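Local coordinates for protein cytidylyltransferase (Leptospira borgpetersenii serovar Hardjo-bovis, PDB 6OEW) that probably transfers a nucleotidyl group, as a metal-binding cytidylyltransferase with a GT-A type fold, at residues V56-E61 and V76-G81; A17-T22 and N62-T67; I131-N136 and F183-Y188. All blocks are in the same frame, centred on the assembly; numbering follows the deposited sequence.

Contact 1. Residues V56-E61 and V76-G81; sequences VLTTEE and VSVFRG
A beta-alpha-beta unit brings Val-56 to Thr-59 alongside Ser-77 to Gly-81, with helix 65-73 as the connection. Four backbone bonds join the parallel strands. Val-56 N donates to Ser-77 O and Phe-79 N to Val-56 O. Further on, Thr-58 N donates to Phe-79 O and Gly-81 N to Thr-58 O. Within this chain, 77-81 is the edge strand of the mixed sheet of the GT-A type fold, and 54-59 is the next one in. Val-56, Thr-58, Val-78 and Arg-80 put their side chains on the face covered by helix 65-73. There Val-56 CG2 meets Val-76 CG2 at 3.9 Å. Leu-57 and Phe-79 lie on the other face, against helix 86-96, with Leu-57 CG 4.2 Å from Phe-79 CB.

Arg-80 supplies two hydrogen bonds, both to Thr-59 O. Its chain runs beside Thr-58, pointing the same way, with Arg-80 CG 3.8 Å from Thr-58 CG2. A bend at chi3 (62°) places NE for a side-on grip on the carbonyl. Arg-80 NE lies 2.8 Å and NH2 3.1 Å from Thr-59 O, which is close to the guanidinium plane. The two nitrogens reach that oxygen from opposite faces of the carbonyl plane. Arg-80 NH1 forms salt bridges with Asp-65 and Glu-68. A water bridges the two segments, accepting from Glu-60 N (2.8 Å) and donating to Gly-81 O (2.9 Å).

Contact 2. Residues A17-T22 and N62-T67; sequences ARMGST and NIDDKT
Met-19 and Asp-64 meet where the loop after strand 11-16 passes the start of helix 65-73. This loop is probably the nucleotide-binding loop, as in relatives. Met-19 N donates to Asp-64 OD1 at 2.7 Å, with an N-H...O angle of 165°. The bond falls on the syn lone pair of Asp-64 OD1. Thr-67 OG1 donates to the same Asp-64 OD1 at 2.8 Å, from the anti side and 21° out of the carboxylate plane. One oxygen thus holds both the loop backbone and a helix side chain.

The tight part lies around Met-19. Its CB is 3.4 Å from Ile-63 CG1, closer than usual for two carbons. Met-19 CG sits 3.5 Å from Thr-67 OG1, as the two side chains slide past each other in opposite directions. A bend at chi2 (-71°) carries Met-19 SD across Lys-66, 4.0 Å from Lys-66 CG. Deeper in, Thr-67 CG2 touches Ala-17 CB, and both residues also pack on Leu-38 of helix 37-45.

The other side is looser and water-mediated. Arg-18 NE and Asp-64 OD2 stand 4.6 Å apart, with no direct bond. A water accepts from Arg-18 NE and Gly-20 N, and donates to Asp-64 OD2 at 2.8 Å. Asp-64 OD2 is also hydrogen-bonded to Thr-59 OG1.

The side chain of Arg-18 is about 10 Å from the bound magnesium ion, too far to be a ligand. With donors on both oxygens and Arg-18 close by, Asp-64 is probably held as a carboxylate.

Contact 3. Residues I131-N136 and F183-Y188; sequences IEFLTN and FKFFEY
Phe-133 to Thr-135 and Phe-185 to Glu-187 are parallel strands, their axes 4.9 Å apart at closest approach and 21° from parallel. They form one end of the mixed sheet of the GT-A type fold, with 185-187 as the edge strand in this chain. Phe-186 N donates to Phe-133 O, Thr-135 N to Phe-186 O and Tyr-188 N to Thr-135 O. Where the pairing begins, Lys-184 O accepts from both Glu-132 N (2.9 Å) and Phe-133 N (3.2 Å).

Phe-133 and Phe-185 lie side by side on one face and pack on Val-176 of helix 174-178. Their planes are 20° apart, but the rings are slid apart and barely overlap, with centroids 5.7 Å apart. Thr-135 CG2 reaches Phe-185 CZ at 3.8 Å. Leu-134 and Phe-186 share the other face, where Leu-134 CD1 touches Phe-186 CB at 4.0 Å. Just ahead of the strand, Ile-131 crosses the Phe-186 ring in one of its two conformers. Ile-131 and Leu-134 also meet Phe-124 of helix 114-126.

Glu-132 turns its carboxylate back to the neighbouring backbone. Lys-184 N donates to Glu-132 OE2 at 2.8 Å, meeting it on the anti side, 18° out of the carboxylate plane.

From the N terminus, the chain leaves strand 11-16 through 17-22, the first half of contact 2. It then passes helix 37-45 and enters 56-61, which opens contact 1. Segment 62-67 follows at once and closes contact 2. Helix 65-73 leads on to 76-81, which closes contact 1. The two contacts therefore cross along the chain. They also touch in space, sharing the turn within 56-67. Contact 2 ties the loop after strand 11-16 to the start of the connecting helix. Contact 3 opens and closes later, in series with both, and brings 183-188 back to 131-136. Contacts 1 and 3 tie the two outermost strand pairs of the same sheet, with centres about 26 Å apart.

Contact 1. Residues V56-E61 and V76-G81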
loop_
_atom_site.group_PDB
_atom_site.type_symbol
_atom_site.label_atom_id
_atom_site.label_comp_id
_atom_site.label_asym_id
_atom_site.label_seq_id
_atom_site.Cartn_x
_atom_site.Cartn_y
_atom_site.Cartn_z
ATOM N N VAL A 56 0.342 -9.685 5.768
ATOM C CA VAL A 56 -0.302 -8.572 6.457
ATOM C C VAL A 56 0.406 -8.365 7.789
ATOM O O VAL A 56 0.549 -9.301 8.593
ATOM C CB VAL A 56 -1.806 -8.828 6.661
ATOM C CG1 VAL A 56 -2.427 -7.758 7.577
ATOM C CG2 VAL A 56 -2.541 -8.871 5.321
ATOM N N LEU A 57 0.869 -7.141 8.018
ATOM C CA LEU A 57 1.596 -6.775 9.220
ATOM C C LEU A 57 0.646 -5.945 10.073
ATOM O O LEU A 57 0.285 -4.830 9.689
ATOM C CB LEU A 57 2.836 -5.963 8.897
ATOM C CG LEU A 57 4.129 -6.673 8.470
ATOM C CD1 LEU A 57 3.868 -7.622 7.295
ATOM C CD2 LEU A 57 5.143 -5.604 8.126
ATOM N N THR A 58 0.284 -6.457 11.246
ATOM C CA THR A 58 -0.658 -5.722 12.086
ATOM C C THR A 58 -0.112 -5.687 13.515
ATOM O O THR A 58 1.070 -5.982 13.733
ATOM C CB THR A 58 -2.055 -6.360 11.980
ATOM O OG1 THR A 58 -3.042 -5.521 12.616
ATOM C CG2 THR A 58 -2.072 -7.765 12.601
ATOM N N THR A 59 -0.921 -5.281 14.494
ATOM C CA THR A 59 -0.442 -5.190 15.865
ATOM C C THR A 59 -0.852 -6.427 16.654
ATOM O O THR A 59 -1.622 -7.268 16.191
ATOM C CB THR A 59 -0.980 -3.944 16.597
ATOM O OG1 THR A 59 -2.243 -4.274 17.178
ATOM C CG2 THR A 59 -1.169 -2.762 15.629
ATOM N N GLU A 60 -0.357 -6.492 17.881
ATOM C CA GLU A 60 -0.678 -7.556 18.822
ATOM C C GLU A 60 -1.910 -7.253 19.661
ATOM O O GLU A 60 -2.280 -8.073 20.514
ATOM C CB GLU A 60 0.511 -7.807 19.753
ATOM C CG GLU A 60 1.797 -8.176 18.992
ATOM C CD GLU A 60 2.926 -8.598 19.925
ATOM O OE1 GLU A 60 4.049 -8.047 19.819
ATOM O OE2 GLU A 60 2.685 -9.484 20.764
ATOM N N GLU A 61 -2.538 -6.103 19.448
ATOM C CA GLU A 61 -3.709 -5.751 20.237
ATOM C C GLU A 61 -4.891 -6.632 19.849
ATOM O O GLU A 61 -5.034 -7.055 18.697
ATOM C CB GLU A 61 -4.038 -4.270 20.059
ATOM C CG GLU A 61 -2.969 -3.374 20.680
ATOM C CD GLU A 61 -3.233 -1.895 20.497
ATOM O OE1 GLU A 61 -4.359 -1.513 20.112
ATOM O OE2 GLU A 61 -2.298 -1.108 20.753
ATOM N N VAL A 76 -3.409 -15.408 3.253
ATOM C CA VAL A 76 -2.101 -14.770 3.271
ATOM C C VAL A 76 -1.529 -14.882 4.681
ATOM O O VAL A 76 -2.231 -15.208 5.640
ATOM C CB VAL A 76 -2.159 -13.305 2.777
ATOM C CG1 VAL A 76 -2.921 -13.215 1.437
ATOM C CG2 VAL A 76 -2.802 -12.456 3.766
ATOM N N SER A 77 -0.222 -14.664 4.799
ATOM C CA SER A 77 0.407 -14.791 6.102
ATOM C C SER A 77 0.222 -13.513 6.895
ATOM O O SER A 77 -0.118 -12.460 6.352
ATOM C CB SER A 77 1.892 -15.110 5.953
ATOM O OG SER A 77 2.048 -16.316 5.233
ATOM N N VAL A 78 0.433 -13.619 8.211
ATOM C CA VAL A 78 0.188 -12.524 9.135
ATOM C C VAL A 78 1.370 -12.392 10.074
ATOM O O VAL A 78 1.836 -13.389 10.637
ATOM C CB VAL A 78 -1.079 -12.752 9.982
ATOM C CG1 VAL A 78 -1.274 -11.572 10.926
ATOM C CG2 VAL A 78 -2.292 -12.928 9.097
ATOM N N PHE A 79 1.822 -11.159 10.279
ATOM C CA PHE A 79 2.842 -10.860 11.271
ATOM C C PHE A 79 2.266 -9.837 12.242
ATOM O O PHE A 79 1.757 -8.798 11.818
ATOM C CB PHE A 79 4.129 -10.315 10.634
ATOM C CG PHE A 79 5.174 -10.025 11.646
ATOM C CD1 PHE A 79 6.031 -11.033 12.070
ATOM C CD2 PHE A 79 5.254 -8.779 12.250
ATOM C CE1 PHE A 79 6.969 -10.793 13.059
ATOM C CE2 PHE A 79 6.191 -8.534 13.254
ATOM C CZ PHE A 79 7.039 -9.548 13.659
ATOM N N ARG A 80 2.328 -10.142 13.530
ATOM C CA ARG A 80 1.761 -9.286 14.564
ATOM C C ARG A 80 2.885 -8.748 15.429
ATOM O O ARG A 80 3.579 -9.517 16.114
ATOM C CB ARG A 80 0.731 -10.063 15.379
ATOM C CG ARG A 80 -0.343 -10.631 14.446
ATOM C CD ARG A 80 -1.586 -11.109 15.175
ATOM N NE ARG A 80 -2.243 -10.015 15.890
ATOM C CZ ARG A 80 -3.424 -10.124 16.510
ATOM N NH1 ARG A 80 -4.094 -11.278 16.483
ATOM N NH2 ARG A 80 -3.939 -9.076 17.169
ATOM N N GLY A 81 3.059 -7.433 15.413
ATOM C CA GLY A 81 4.181 -6.795 16.090
ATOM C C GLY A 81 3.854 -5.396 16.556
ATOM O O GLY A 81 2.705 -5.101 16.921
HETATM O O HOH W 1 1.078 -4.492 19.278
#

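Contact 2. Residues A17-T22 and N62-T67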
loop_
_atom_site.group_PDB
_atom_site.type_symbol
_atom_site.label_atom_id
_atom_site.label_comp_id
_atom_site.label_asym_id
_atom_site.label_seq_id
_atom_site.Cartn_x
_atom_site.Cartn_y
_atom_site.Cartn_z
ATOM N N ALA A 17 -1.587 -2.922 8.260
ATOM C CA ALA A 17 -3.010 -2.657 8.427
ATOM C C ALA A 17 -3.356 -2.868 9.885
ATOM O O ALA A 17 -2.785 -3.739 10.543
ATOM C CB ALA A 17 -3.882 -3.578 7.566
ATOM N N ARG A 18 -4.281 -2.053 10.394
ATOM C CA ARG A 18 -4.738 -2.210 11.767
ATOM C C ARG A 18 -6.139 -1.634 11.903
ATOM O O ARG A 18 -6.537 -0.735 11.154
ATOM C CB ARG A 18 -3.812 -1.521 12.786
ATOM C CG ARG A 18 -3.879 0.000 12.718
ATOM C CD ARG A 18 -2.854 0.637 13.641
ATOM N NE ARG A 18 -3.166 0.402 15.051
ATOM C CZ ARG A 18 -2.490 0.925 16.070
ATOM N NH1 ARG A 18 -1.442 1.707 15.842
ATOM N NH2 ARG A 18 -2.865 0.664 17.324
ATOM N N MET A 19 -6.879 -2.173 12.881
ATOM C CA MET A 19 -8.229 -1.693 13.156
ATOM C C MET A 19 -8.190 -0.314 13.794
ATOM O O MET A 19 -8.987 0.563 13.442
ATOM C CB MET A 19 -8.966 -2.687 14.069
ATOM C CG MET A 19 -9.346 -4.010 13.348
ATOM S SD MET A 19 -10.671 -3.780 12.133
ATOM C CE MET A 19 -12.071 -3.621 13.290
ATOM N N GLY A 20 -7.251 -0.093 14.710
ATOM C CA GLY A 20 -7.155 1.184 15.397
ATOM C C GLY A 20 -6.414 2.236 14.600
ATOM O O GLY A 20 -5.545 2.928 15.143
ATOM N N SER A 21 -6.736 2.354 13.307
ATOM C CA SER A 21 -6.078 3.342 12.469
ATOM C C SER A 21 -6.374 4.752 12.968
ATOM O O SER A 21 -7.427 5.028 13.544
ATOM C CB SER A 21 -6.505 3.188 10.994
ATOM O OG SER A 21 -7.935 3.164 10.807
ATOM N N THR A 22 -5.438 5.660 12.700
ATOM C CA THR A 22 -5.591 7.040 13.139
ATOM C C THR A 22 -6.821 7.683 12.516
ATOM O O THR A 22 -7.588 8.377 13.194
ATOM C CB THR A 22 -4.331 7.829 12.786
ATOM O OG1 THR A 22 -3.172 7.094 13.203
ATOM C CG2 THR A 22 -4.336 9.165 13.482
ATOM N N ASN A 62 -5.736 -6.918 20.846
ATOM C CA ASN A 62 -6.863 -7.829 20.648
ATOM C C ASN A 62 -7.757 -7.406 19.486
ATOM O O ASN A 62 -8.308 -8.266 18.786
ATOM C CB ASN A 62 -7.677 -7.936 21.941
ATOM C CG ASN A 62 -6.988 -8.818 22.985
ATOM O OD1 ASN A 62 -6.260 -9.760 22.646
ATOM N ND2 ASN A 62 -7.210 -8.512 24.248
ATOM N N ILE A 63 -7.898 -6.102 19.244
ATOM C CA ILE A 63 -8.811 -5.666 18.193
ATOM C C ILE A 63 -8.334 -6.153 16.839
ATOM O O ILE A 63 -9.134 -6.339 15.917
ATOM C CB ILE A 63 -8.988 -4.131 18.199
ATOM C CG1 ILE A 63 -10.038 -3.734 17.165
ATOM C CG2 ILE A 63 -7.672 -3.421 17.916
ATOM C CD1 ILE A 63 -11.054 -2.831 17.662
ATOM N N ASP A 64 -7.042 -6.387 16.700
ATOM C CA ASP A 64 -6.502 -6.785 15.415
ATOM C C ASP A 64 -6.564 -8.287 15.203
ATOM O O ASP A 64 -6.038 -8.782 14.193
ATOM C CB ASP A 64 -5.085 -6.257 15.278
ATOM C CG ASP A 64 -5.071 -4.784 14.913
ATOM O OD1 ASP A 64 -5.829 -4.398 13.993
ATOM O OD2 ASP A 64 -4.327 -4.020 15.542
ATOM N N ASP A 65 -7.185 -9.021 16.133
ATOM C CA ASP A 65 -7.675 -10.349 15.795
ATOM C C ASP A 65 -8.543 -10.281 14.545
ATOM O O ASP A 65 -8.538 -11.207 13.725
ATOM C CB ASP A 65 -8.475 -10.948 16.959
ATOM C CG ASP A 65 -7.621 -11.229 18.197
ATOM O OD1 ASP A 65 -6.400 -10.937 18.202
ATOM O OD2 ASP A 65 -8.195 -11.724 19.187
ATOM N N LYS A 66 -9.287 -9.185 14.379
ATOM C CA LYS A 66 -10.105 -9.018 13.184
ATOM C C LYS A 66 -9.230 -8.934 11.937
ATOM O O LYS A 66 -9.526 -9.571 10.921
ATOM C CB LYS A 66 -10.983 -7.774 13.326
ATOM C CG LYS A 66 -11.961 -7.560 12.178
ATOM C CD LYS A 66 -12.897 -8.742 12.042
ATOM C CE LYS A 66 -13.819 -8.574 10.850
ATOM N NZ LYS A 66 -14.500 -9.849 10.483
ATOM N N THR A 67 -8.144 -8.158 12.006
ATOM C CA THR A 67 -7.197 -8.056 10.889
ATOM C C THR A 67 -6.586 -9.411 10.563
ATOM O O THR A 67 -6.513 -9.809 9.388
ATOM C CB THR A 67 -6.110 -7.027 11.240
ATOM O OG1 THR A 67 -6.740 -5.870 11.830
ATOM C CG2 THR A 67 -5.299 -6.577 9.986
HETATM O O HOH W 2 -5.215 -1.418 15.965
#

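Contact 3. Residues I131-N136 and F183-Y188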
loop_
_atom_site.group_PDB
_atom_site.type_symbol
_atom_site.label_atom_id
_atom_site.label_comp_id
_atom_site.label_asym_id
_atom_site.label_seq_id
_atom_site.Cartn_x
_atom_site.Cartn_y
_atom_site.Cartn_z
ATOM N N ILE A 131 19.669 1.059 -7.420
ATOM C CA ILE A 131 18.471 1.575 -6.759
ATOM C C ILE A 131 18.317 0.857 -5.431
ATOM O O ILE A 131 18.409 -0.373 -5.368
ATOM C CB ILE A 131 17.186 1.382 -7.591
ATOM C CG1 ILE A 131 17.312 2.017 -8.976
ATOM C CG2 ILE A 131 15.964 1.943 -6.825
ATOM C CD1 ILE A 131 16.065 1.899 -9.833
ATOM N N GLU A 132 18.088 1.616 -4.371
ATOM C CA GLU A 132 17.729 0.996 -3.110
ATOM C C GLU A 132 16.351 1.427 -2.637
ATOM O O GLU A 132 15.807 0.794 -1.723
ATOM C CB GLU A 132 18.776 1.306 -2.035
ATOM C CG GLU A 132 19.008 2.769 -1.787
ATOM C CD GLU A 132 20.214 3.010 -0.885
ATOM O OE1 GLU A 132 20.667 2.052 -0.212
ATOM O OE2 GLU A 132 20.708 4.155 -0.845
ATOM N N PHE A 133 15.764 2.444 -3.266
ATOM C CA PHE A 133 14.451 2.952 -2.873
ATOM C C PHE A 133 13.726 3.463 -4.110
ATOM O O PHE A 133 14.205 4.384 -4.782
ATOM C CB PHE A 133 14.630 4.066 -1.850
ATOM C CG PHE A 133 13.356 4.489 -1.172
ATOM C CD1 PHE A 133 13.082 4.059 0.107
ATOM C CD2 PHE A 133 12.467 5.346 -1.801
ATOM C CE1 PHE A 133 11.913 4.463 0.767
ATOM C CE2 PHE A 133 11.297 5.762 -1.156
ATOM C CZ PHE A 133 11.013 5.314 0.112
ATOM N N LEU A 134 12.572 2.873 -4.407
ATOM C CA LEU A 134 11.731 3.286 -5.528
ATOM C C LEU A 134 10.347 3.618 -4.974
ATOM O O LEU A 134 9.762 2.805 -4.251
ATOM C CB LEU A 134 11.641 2.185 -6.591
ATOM C CG LEU A 134 10.766 2.467 -7.827
ATOM C CD1 LEU A 134 11.289 3.662 -8.618
ATOM C CD2 LEU A 134 10.563 1.262 -8.729
ATOM N N THR A 135 9.828 4.803 -5.310
ATOM C CA THR A 135 8.487 5.206 -4.870
ATOM C C THR A 135 7.721 5.803 -6.040
ATOM O O THR A 135 8.310 6.333 -6.985
ATOM C CB THR A 135 8.548 6.226 -3.691
ATOM O OG1 THR A 135 7.223 6.649 -3.319
ATOM C CG2 THR A 135 9.358 7.459 -4.057
ATOM N N ASN A 136 6.392 5.696 -5.985
ATOM C CA ASN A 136 5.514 6.442 -6.878
ATOM C C ASN A 136 4.698 7.483 -6.116
ATOM O O ASN A 136 3.736 8.030 -6.664
ATOM C CB ASN A 136 4.574 5.485 -7.637
ATOM C CG ASN A 136 3.463 4.916 -6.722
ATOM O OD1 ASN A 136 3.465 5.131 -5.480
ATOM N ND2 ASN A 136 2.520 4.201 -7.321
ATOM N N PHE A 183 20.600 8.675 -0.746
ATOM C CA PHE A 183 20.218 7.309 -1.076
ATOM C C PHE A 183 20.143 7.122 -2.585
ATOM O O PHE A 183 20.064 8.086 -3.351
ATOM C CB PHE A 183 18.869 6.948 -0.459
ATOM C CG PHE A 183 18.826 7.103 1.024
ATOM C CD1 PHE A 183 19.221 6.067 1.849
ATOM C CD2 PHE A 183 18.379 8.287 1.601
ATOM C CE1 PHE A 183 19.178 6.208 3.230
ATOM C CE2 PHE A 183 18.336 8.429 2.981
ATOM C CZ PHE A 183 18.739 7.394 3.791
ATOM N N LYS A 184 20.167 5.859 -3.008
ATOM C CA LYS A 184 19.958 5.531 -4.420
ATOM C C LYS A 184 18.444 5.540 -4.645
ATOM O O LYS A 184 17.766 4.511 -4.727
ATOM C CB LYS A 184 20.647 4.213 -4.768
ATOM C CG LYS A 184 22.150 4.270 -4.461
ATOM C CD LYS A 184 22.893 3.017 -4.865
ATOM C CE LYS A 184 24.401 3.196 -4.707
ATOM N NZ LYS A 184 25.116 1.999 -5.200
ATOM N N PHE A 185 17.923 6.763 -4.775
ATOM C CA PHE A 185 16.506 7.107 -4.730
ATOM C C PHE A 185 15.979 7.332 -6.140
ATOM O O PHE A 185 16.623 8.023 -6.935
ATOM C CB PHE A 185 16.335 8.386 -3.896
ATOM C CG PHE A 185 14.909 8.888 -3.792
ATOM C CD1 PHE A 185 14.048 8.380 -2.826
ATOM C CD2 PHE A 185 14.455 9.905 -4.624
ATOM C CE1 PHE A 185 12.743 8.854 -2.714
ATOM C CE2 PHE A 185 13.152 10.392 -4.523
ATOM C CZ PHE A 185 12.291 9.865 -3.562
ATOM N N PHE A 186 14.813 6.759 -6.448
ATOM C CA PHE A 186 14.210 6.912 -7.766
ATOM C C PHE A 186 12.701 6.933 -7.657
ATOM O O PHE A 186 12.123 6.367 -6.728
ATOM C CB PHE A 186 14.657 5.804 -8.710
ATOM C CG PHE A 186 16.074 5.933 -9.064
ATOM C CD1 PHE A 186 16.460 6.835 -10.034
ATOM C CD2 PHE A 186 17.043 5.259 -8.338
ATOM C CE1 PHE A 186 17.790 7.003 -10.328
ATOM C CE2 PHE A 186 18.379 5.415 -8.635
ATOM C CZ PHE A 186 18.753 6.291 -9.623
ATOM N N GLU A 187 12.070 7.561 -8.649
ATOM C CA GLU A 187 10.628 7.754 -8.632
ATOM C C GLU A 187 9.982 7.215 -9.901
ATOM O O GLU A 187 10.574 7.227 -10.981
ATOM C CB GLU A 187 10.282 9.225 -8.469
ATOM C CG GLU A 187 10.841 9.829 -7.186
ATOM C CD GLU A 187 10.384 11.255 -7.011
ATOM O OE1 GLU A 187 11.170 12.185 -7.297
ATOM O OE2 GLU A 187 9.216 11.431 -6.627
ATOM N N TYR A 188 8.737 6.798 -9.761
ATOM C CA TYR A 188 8.009 6.154 -10.840
ATOM C C TYR A 188 6.776 6.978 -11.193
ATOM O O TYR A 188 5.850 7.087 -10.363
ATOM C CB TYR A 188 7.643 4.733 -10.430
ATOM C CG TYR A 188 7.100 3.901 -11.557
ATOM C CD1 TYR A 188 7.957 3.296 -12.478
ATOM C CD2 TYR A 188 5.736 3.757 -11.728
ATOM C CE1 TYR A 188 7.450 2.538 -13.529
ATOM C CE2 TYR A 188 5.219 3.012 -12.767
ATOM C CZ TYR A 188 6.078 2.401 -13.655
ATOM O OH TYR A 188 5.534 1.671 -14.662
HETATM O O HOH W 3 4.290 9.049 -9.042
#